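PDB 4HR6: lectin from Trichosanthes anguina, which binds galactosides through its beta-trefoil lectin chain and is a nontoxic three-chain homologue of type II ribosome-inactivating proteins. Local coordinates for the interface of chains B and A and the interface of chains A and C. Coordinates in Å, arbitrary orientation; residue numbers count along the deposited sequence, not the author numbering. Chains: chain A, Lectin; chain B, Lectin; chain C, Lectin.

Contact 1 and contact 2 lie about 34 Å apart, between the centres of their C-alpha atoms, and chain A is the element they have in common. Contact 1 joins strand 3-9 of chain A to helix 10-24 and the first residue of chain B, in the half of the structure related to ribosome-inactivating proteins. Contact 2 sets strands 166-167 and 180-185 of chain A against the trefoil chain C. The two share no residue: one is chiefly apolar packing with a few polar ties, the other is centred on a salt bridge. Chain A thus contacts both chain B and the sugar-binding chain C.

Contact 1: the interface of chains B and A. Residues chain B 1, 16, 19-20, 23-24; chain A 4-8, 25, 114.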
loop_
_atom_site.group_PDB
_atom_site.type_symbol
_atom_site.label_atom_id
_atom_site.label_comp_id
_atom_site.label_asym_id
_atom_site.label_seq_id
_atom_site.Cartn_x
_atom_site.Cartn_y
_atom_site.Cartn_z
ATOM N N ALA B 1 13.351 4.915 21.443
ATOM C CA ALA B 1 13.401 5.474 20.055
ATOM C C ALA B 1 13.758 6.965 20.093
ATOM O O ALA B 1 13.084 7.770 20.749
ATOM C CB ALA B 1 12.081 5.255 19.345
ATOM N N PHE B 16 15.053 4.909 12.176
ATOM C CA PHE B 16 14.204 5.431 13.240
ATOM C C PHE B 16 12.712 5.093 13.012
ATOM O O PHE B 16 12.076 4.546 13.889
ATOM C CB PHE B 16 14.414 6.951 13.345
ATOM C CG PHE B 16 13.404 7.653 14.186
ATOM C CD1 PHE B 16 13.457 7.568 15.570
ATOM C CD2 PHE B 16 12.423 8.424 13.600
ATOM C CE1 PHE B 16 12.541 8.234 16.348
ATOM C CE2 PHE B 16 11.497 9.099 14.371
ATOM C CZ PHE B 16 11.555 8.999 15.750
ATOM N N ARG B 19 12.173 1.493 13.567
ATOM C CA ARG B 19 12.086 1.117 14.974
ATOM C C ARG B 19 10.720 1.506 15.612
ATOM O O ARG B 19 10.181 0.770 16.440
ATOM C CB ARG B 19 13.278 1.683 15.779
ATOM C CG ARG B 19 13.175 1.430 17.289
ATOM C CD ARG B 19 14.418 0.806 17.917
ATOM N NE ARG B 19 15.188 1.766 18.718
ATOM C CZ ARG B 19 15.095 1.937 20.043
ATOM N NH1 ARG B 19 14.254 1.215 20.785
ATOM N NH2 ARG B 19 15.861 2.851 20.636
ATOM N N VAL B 20 10.166 2.654 15.239
ATOM C CA VAL B 20 8.857 3.041 15.747
ATOM C C VAL B 20 7.823 1.979 15.335
ATOM O O VAL B 20 7.096 1.484 16.185
ATOM C CB VAL B 20 8.450 4.437 15.275
ATOM C CG1 VAL B 20 6.977 4.720 15.560
ATOM C CG2 VAL B 20 9.323 5.477 15.941
ATOM N N GLU B 23 8.199 -1.381 17.294
ATOM C CA GLU B 23 7.779 -1.307 18.684
ATOM C C GLU B 23 6.262 -1.096 18.848
ATOM O O GLU B 23 5.709 -1.504 19.854
ATOM C CB GLU B 23 8.559 -0.229 19.439
ATOM C CG GLU B 23 9.982 -0.662 19.788
ATOM C CD GLU B 23 10.698 0.330 20.687
ATOM O OE1 GLU B 23 11.062 1.424 20.208
ATOM O OE2 GLU B 23 10.890 0.018 21.883
ATOM N N LEU B 24 5.601 -0.457 17.880
ATOM C CA LEU B 24 4.152 -0.195 17.971
ATOM C C LEU B 24 3.258 -1.276 17.325
ATOM O O LEU B 24 2.110 -1.469 17.750
ATOM C CB LEU B 24 3.820 1.158 17.354
ATOM C CG LEU B 24 4.340 2.382 18.111
ATOM C CD1 LEU B 24 3.909 3.638 17.377
ATOM C CD2 LEU B 24 3.843 2.405 19.543
ATOM N N TYR A 4 3.722 5.394 24.598
ATOM C CA TYR A 4 5.044 5.169 24.034
ATOM C C TYR A 4 5.790 6.506 24.014
ATOM O O TYR A 4 5.225 7.530 23.612
ATOM C CB TYR A 4 4.870 4.623 22.632
ATOM C CG TYR A 4 6.125 4.288 21.884
ATOM C CD1 TYR A 4 6.995 3.298 22.328
ATOM C CD2 TYR A 4 6.421 4.930 20.686
ATOM C CE1 TYR A 4 8.139 2.973 21.598
ATOM C CE2 TYR A 4 7.547 4.613 19.961
ATOM C CZ TYR A 4 8.401 3.639 20.411
ATOM O OH TYR A 4 9.517 3.360 19.648
ATOM N N LEU A 5 7.041 6.482 24.458
ATOM C CA LEU A 5 7.858 7.684 24.559
ATOM C C LEU A 5 8.914 7.688 23.504
ATOM O O LEU A 5 9.509 6.677 23.168
ATOM C CB LEU A 5 8.566 7.789 25.907
ATOM C CG LEU A 5 7.694 7.881 27.154
ATOM C CD1 LEU A 5 8.585 7.988 28.383
ATOM C CD2 LEU A 5 6.746 9.064 27.081
ATOM N N LEU A 6 9.213 8.886 23.059
ATOM C CA LEU A 6 9.942 9.074 21.862
ATOM C C LEU A 6 10.705 10.373 22.009
ATOM O O LEU A 6 10.111 11.408 22.296
ATOM C CB LEU A 6 8.889 9.154 20.789
ATOM C CG LEU A 6 9.311 8.965 19.383
ATOM C CD1 LEU A 6 8.171 8.239 18.680
ATOM C CD2 LEU A 6 9.611 10.331 18.814
ATOM N N THR A 7 12.013 10.326 21.819
ATOM C CA THR A 7 12.843 11.514 21.990
ATOM C C THR A 7 13.343 12.078 20.659
ATOM O O THR A 7 13.783 11.355 19.782
ATOM C CB THR A 7 14.026 11.198 22.916
ATOM O OG1 THR A 7 13.510 10.723 24.166
ATOM C CG2 THR A 7 14.875 12.434 23.186
ATOM N N LEU A 8 13.263 13.389 20.514
ATOM C CA LEU A 8 13.813 14.063 19.343
ATOM C C LEU A 8 14.805 15.086 19.846
ATOM O O LEU A 8 14.535 15.762 20.828
ATOM C CB LEU A 8 12.717 14.772 18.565
ATOM C CG LEU A 8 11.535 13.923 18.127
ATOM C CD1 LEU A 8 10.386 14.841 17.752
ATOM C CD2 LEU A 8 11.918 13.036 16.961
ATOM N N MET A 25 -2.850 6.003 18.311
ATOM C CA MET A 25 -1.650 6.538 17.698
ATOM C C MET A 25 -1.701 8.056 17.493
ATOM O O MET A 25 -1.512 8.562 16.384
ATOM C CB MET A 25 -1.306 5.805 16.391
ATOM C CG MET A 25 0.213 5.760 16.172
ATOM S SD MET A 25 0.687 5.009 14.618
ATOM C CE MET A 25 2.373 5.605 14.496
ATOM N N VAL A 114 6.911 12.288 11.803
ATOM C CA VAL A 114 7.194 11.136 12.660
ATOM C C VAL A 114 6.035 10.131 12.676
ATOM O O VAL A 114 6.214 8.958 12.332
ATOM C CB VAL A 114 7.522 11.586 14.100
ATOM C CG1 VAL A 114 7.732 10.378 14.987
ATOM C CG2 VAL A 114 8.770 12.461 14.109
#
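B:Glu23 OE1, a carboxylate oxygen near the end of helix 10-24, is gripped from two directions: by a hydrogen bond from the other chain and a salt bridge from its own. The site is a helix-on-strand interface between two chains of the part homologous to ribosome-inactivating proteins. The phenol oxygen OH of A:Tyr4 donates to B:Glu23 OE1 at 2.5 Å, meeting it from well above the carboxylate plane, which stands 87° from the ring. B:Arg19 NH1, one turn back along the helix, lies 3.3 Å from B:Glu23 OE1 and would help keep the carboxylate charged while fixing its rotation. B:Ala1 CA lies over one face of that guanidinium, toward its rim, which places the start of chain B beside the cluster.

A:Tyr4 has CG anti to its backbone N (chi1 -178°), which sends the ring out from strand 3-9 toward the helix. B:Glu23 OE1 lies at the edge of this ring, whereas B:Leu24 comes over one face, its CD2 methyl 3.8 Å from A:Tyr4 CG. The other branch of B:Leu24, CD1, meets the terminal methyl CE of the extended A:Met25.

Farther along the strand, A:Leu6 divides its methyls: CD1 turns to B:Val20 CG2, and CD2 touches the edge of B:Phe16 in the ring plane, 3.9 Å from CZ. A:Val114 CG1, from helix 103-119, packs against B:Phe16 CE2, 4.0 Å away. The carbonyl O of B:Ala1 accepts from A:Thr7 N at 3.0 Å, nearly straight at the hydrogen (170°).

This packing probably helps hold chains A and B together as one ribosome-inactivating-protein-like unit.

Contact 2: the interface of chains A and C. Residues chain A 163, 166-168, 184-185; chain C 5, 7-8, 10, 48, 131-133.
Chain A, which belongs to the ribosome-inactivating protein family, meets the ricin-type beta-trefoil chain C chiefly through A:Leu166, C:Arg8 and A:Asp184. C:Arg8 leaves strand 7-10 with CG anti to its carbonyl carbon (chi1 -88°), then bends at chi2 and chi3 so that the guanidinium turns end-on to A:Asp184. C:Arg8 NH2 lies 2.8 Å from A:Asp184 OD1 in a salt bridge that is also a nearly straight hydrogen bond (169° at the hydrogen), using the anti lone pair of that oxygen. The two side chains cross obliquely, with carboxylate and guanidinium planes 63° apart. C:Arg8 NH1 serves two backbone carbonyls, each on a lone pair: A:Phe167 O at 2.8 Å, somewhat out of the guanidinium plane, and A:Asp184 O, almost in it.

The carboxylate of A:Asp184 is held on both oxygens. The syn lone pair of A:Asp184 OD1 takes a second bond, from the hydroxyl OG1 of C:Thr10 at 2.9 Å, while the backbone N of C:Asn133 reaches A:Asp184 OD2 at 2.8 Å from above the carboxylate plane. This many donors would be expected to stabilise the ionised form. Next along the strand, the hydroxyl OG of A:Ser185 donates to C:Val131 O, 2.8 Å away.

A:Leu166 spreads its two methyls over the apolar side. A:Leu166 CD1 rests on one face of the C:Phe48 ring, toward its rim and 3.6 Å from C:Phe48 CG, in a CH-pi contact. A:Leu166 CD2 meets C:Thr10 CG2 tip to tip at 3.7 Å and also touches C:Val131 CG1. Nearby, A:Leu163 CD2 packs against the backbone of strand 7-10 at C:Thr7 CA, and the methyls of C:Val5 lie against A:Gly168 CA.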
loop_
_atom_site.group_PDB
_atom_site.type_symbol
_atom_site.label_atom_id
_atom_site.label_comp_id
_atom_site.label_asym_id
_atom_site.label_seq_id
_atom_site.Cartn_x
_atom_site.Cartn_y
_atom_site.Cartn_z
ATOM N N LEU A 163 -15.159 -10.631 3.148
ATOM C CA LEU A 163 -15.624 -10.779 1.777
ATOM C C LEU A 163 -14.518 -10.605 0.725
ATOM O O LEU A 163 -14.549 -9.666 -0.067
ATOM C CB LEU A 163 -16.768 -9.799 1.503
ATOM C CG LEU A 163 -17.593 -10.159 0.249
ATOM C CD1 LEU A 163 -18.514 -11.337 0.533
ATOM C CD2 LEU A 163 -18.401 -8.985 -0.254
ATOM N N LEU A 166 -12.580 -7.302 -0.401
ATOM C CA LEU A 166 -13.346 -6.155 -0.828
ATOM C C LEU A 166 -13.745 -5.278 0.357
ATOM O O LEU A 166 -14.139 -5.767 1.419
ATOM C CB LEU A 166 -14.604 -6.607 -1.578
ATOM C CG LEU A 166 -14.296 -7.194 -2.968
ATOM C CD1 LEU A 166 -15.275 -8.297 -3.335
ATOM C CD2 LEU A 166 -14.310 -6.102 -4.020
ATOM N N PHE A 167 -13.667 -3.975 0.141
ATOM C CA PHE A 167 -14.028 -2.993 1.141
ATOM C C PHE A 167 -15.550 -2.886 1.252
ATOM O O PHE A 167 -16.274 -3.220 0.319
ATOM C CB PHE A 167 -13.459 -1.627 0.740
ATOM C CG PHE A 167 -11.965 -1.499 0.906
ATOM C CD1 PHE A 167 -11.364 -0.276 0.698
ATOM C CD2 PHE A 167 -11.178 -2.564 1.324
ATOM C CE1 PHE A 167 -10.001 -0.106 0.865
ATOM C CE2 PHE A 167 -9.818 -2.402 1.502
ATOM C CZ PHE A 167 -9.232 -1.168 1.276
ATOM N N GLY A 168 -16.023 -2.416 2.399
ATOM C CA GLY A 168 -17.444 -2.165 2.600
ATOM C C GLY A 168 -17.810 -0.807 2.059
ATOM O O GLY A 168 -18.967 -0.534 1.788
ATOM N N ASP A 184 -11.619 0.343 -3.626
ATOM C CA ASP A 184 -12.714 -0.421 -3.044
ATOM C C ASP A 184 -12.310 -1.841 -2.683
ATOM O O ASP A 184 -13.166 -2.680 -2.450
ATOM C CB ASP A 184 -13.905 -0.420 -4.007
ATOM C CG ASP A 184 -13.661 -1.252 -5.253
ATOM O OD1 ASP A 184 -14.603 -1.963 -5.675
ATOM O OD2 ASP A 184 -12.526 -1.218 -5.792
ATOM N N SER A 185 -10.999 -2.107 -2.614
ATOM C CA SER A 185 -10.499 -3.432 -2.255
ATOM C C SER A 185 -9.054 -3.334 -1.821
ATOM O O SER A 185 -8.419 -2.309 -1.999
ATOM C CB SER A 185 -10.599 -4.398 -3.448
ATOM O OG SER A 185 -9.614 -4.096 -4.419
ATOM N N VAL C 5 -19.004 -7.248 5.784
ATOM C CA VAL C 5 -19.474 -6.817 4.475
ATOM C C VAL C 5 -20.246 -7.985 3.888
ATOM O O VAL C 5 -19.696 -9.076 3.735
ATOM C CB VAL C 5 -18.298 -6.464 3.547
ATOM C CG1 VAL C 5 -18.801 -5.714 2.336
ATOM C CG2 VAL C 5 -17.267 -5.636 4.291
ATOM N N THR C 7 -22.319 -8.113 0.868
ATOM C CA THR C 7 -22.137 -8.236 -0.567
ATOM C C THR C 7 -21.515 -6.964 -1.132
ATOM O O THR C 7 -21.662 -5.887 -0.559
ATOM C CB THR C 7 -23.475 -8.455 -1.313
ATOM O OG1 THR C 7 -24.218 -7.235 -1.310
ATOM C CG2 THR C 7 -24.320 -9.560 -0.677
ATOM N N ARG C 8 -20.846 -7.090 -2.274
ATOM C CA ARG C 8 -20.255 -5.935 -2.963
ATOM C C ARG C 8 -20.302 -6.118 -4.470
ATOM O O ARG C 8 -20.167 -7.235 -4.967
ATOM C CB ARG C 8 -18.794 -5.747 -2.543
ATOM C CG ARG C 8 -18.580 -4.888 -1.304
ATOM C CD ARG C 8 -18.920 -3.428 -1.523
ATOM N NE ARG C 8 -18.541 -2.903 -2.831
ATOM C CZ ARG C 8 -17.287 -2.720 -3.266
ATOM N NH1 ARG C 8 -16.237 -3.078 -2.527
ATOM N NH2 ARG C 8 -17.083 -2.209 -4.475
ATOM N N THR C 10 -18.434 -4.891 -7.942
ATOM C CA THR C 10 -17.211 -4.255 -8.471
ATOM C C THR C 10 -16.878 -4.741 -9.903
ATOM O O THR C 10 -17.709 -5.393 -10.546
ATOM C CB THR C 10 -16.039 -4.532 -7.510
ATOM O OG1 THR C 10 -14.887 -3.769 -7.890
ATOM C CG2 THR C 10 -15.706 -5.998 -7.481
ATOM N N PHE C 48 -20.105 -10.000 -5.462
ATOM C CA PHE C 48 -19.586 -11.053 -4.593
ATOM C C PHE C 48 -20.495 -11.192 -3.373
ATOM O O PHE C 48 -20.900 -10.188 -2.792
ATOM C CB PHE C 48 -18.163 -10.693 -4.125
ATOM C CG PHE C 48 -17.124 -10.741 -5.216
ATOM C CD1 PHE C 48 -17.125 -9.808 -6.235
ATOM C CD2 PHE C 48 -16.140 -11.715 -5.207
ATOM C CE1 PHE C 48 -16.167 -9.860 -7.243
ATOM C CE2 PHE C 48 -15.181 -11.776 -6.208
ATOM C CZ PHE C 48 -15.192 -10.846 -7.221
ATOM N N VAL C 131 -9.408 -7.518 -8.641
ATOM C CA VAL C 131 -10.794 -7.318 -8.227
ATOM C C VAL C 131 -10.893 -5.940 -7.604
ATOM O O VAL C 131 -10.278 -5.668 -6.584
ATOM C CB VAL C 131 -11.218 -8.369 -7.202
ATOM C CG1 VAL C 131 -12.645 -8.114 -6.745
ATOM C CG2 VAL C 131 -11.061 -9.753 -7.797
ATOM N N GLY C 132 -11.644 -5.063 -8.238
ATOM C CA GLY C 132 -11.700 -3.689 -7.820
ATOM C C GLY C 132 -12.253 -2.833 -8.924
ATOM O O GLY C 132 -12.210 -3.209 -10.098
ATOM N N ASN C 133 -12.764 -1.671 -8.551
ATOM C CA ASN C 133 -13.533 -0.852 -9.465
ATOM C C ASN C 133 -12.672 0.128 -10.235
ATOM O O ASN C 133 -13.103 0.671 -11.255
ATOM C CB ASN C 133 -14.622 -0.103 -8.709
ATOM C CG ASN C 133 -15.653 0.508 -9.639
ATOM O OD1 ASN C 133 -16.163 -0.162 -10.541
ATOM N ND2 ASN C 133 -15.951 1.788 -9.441
#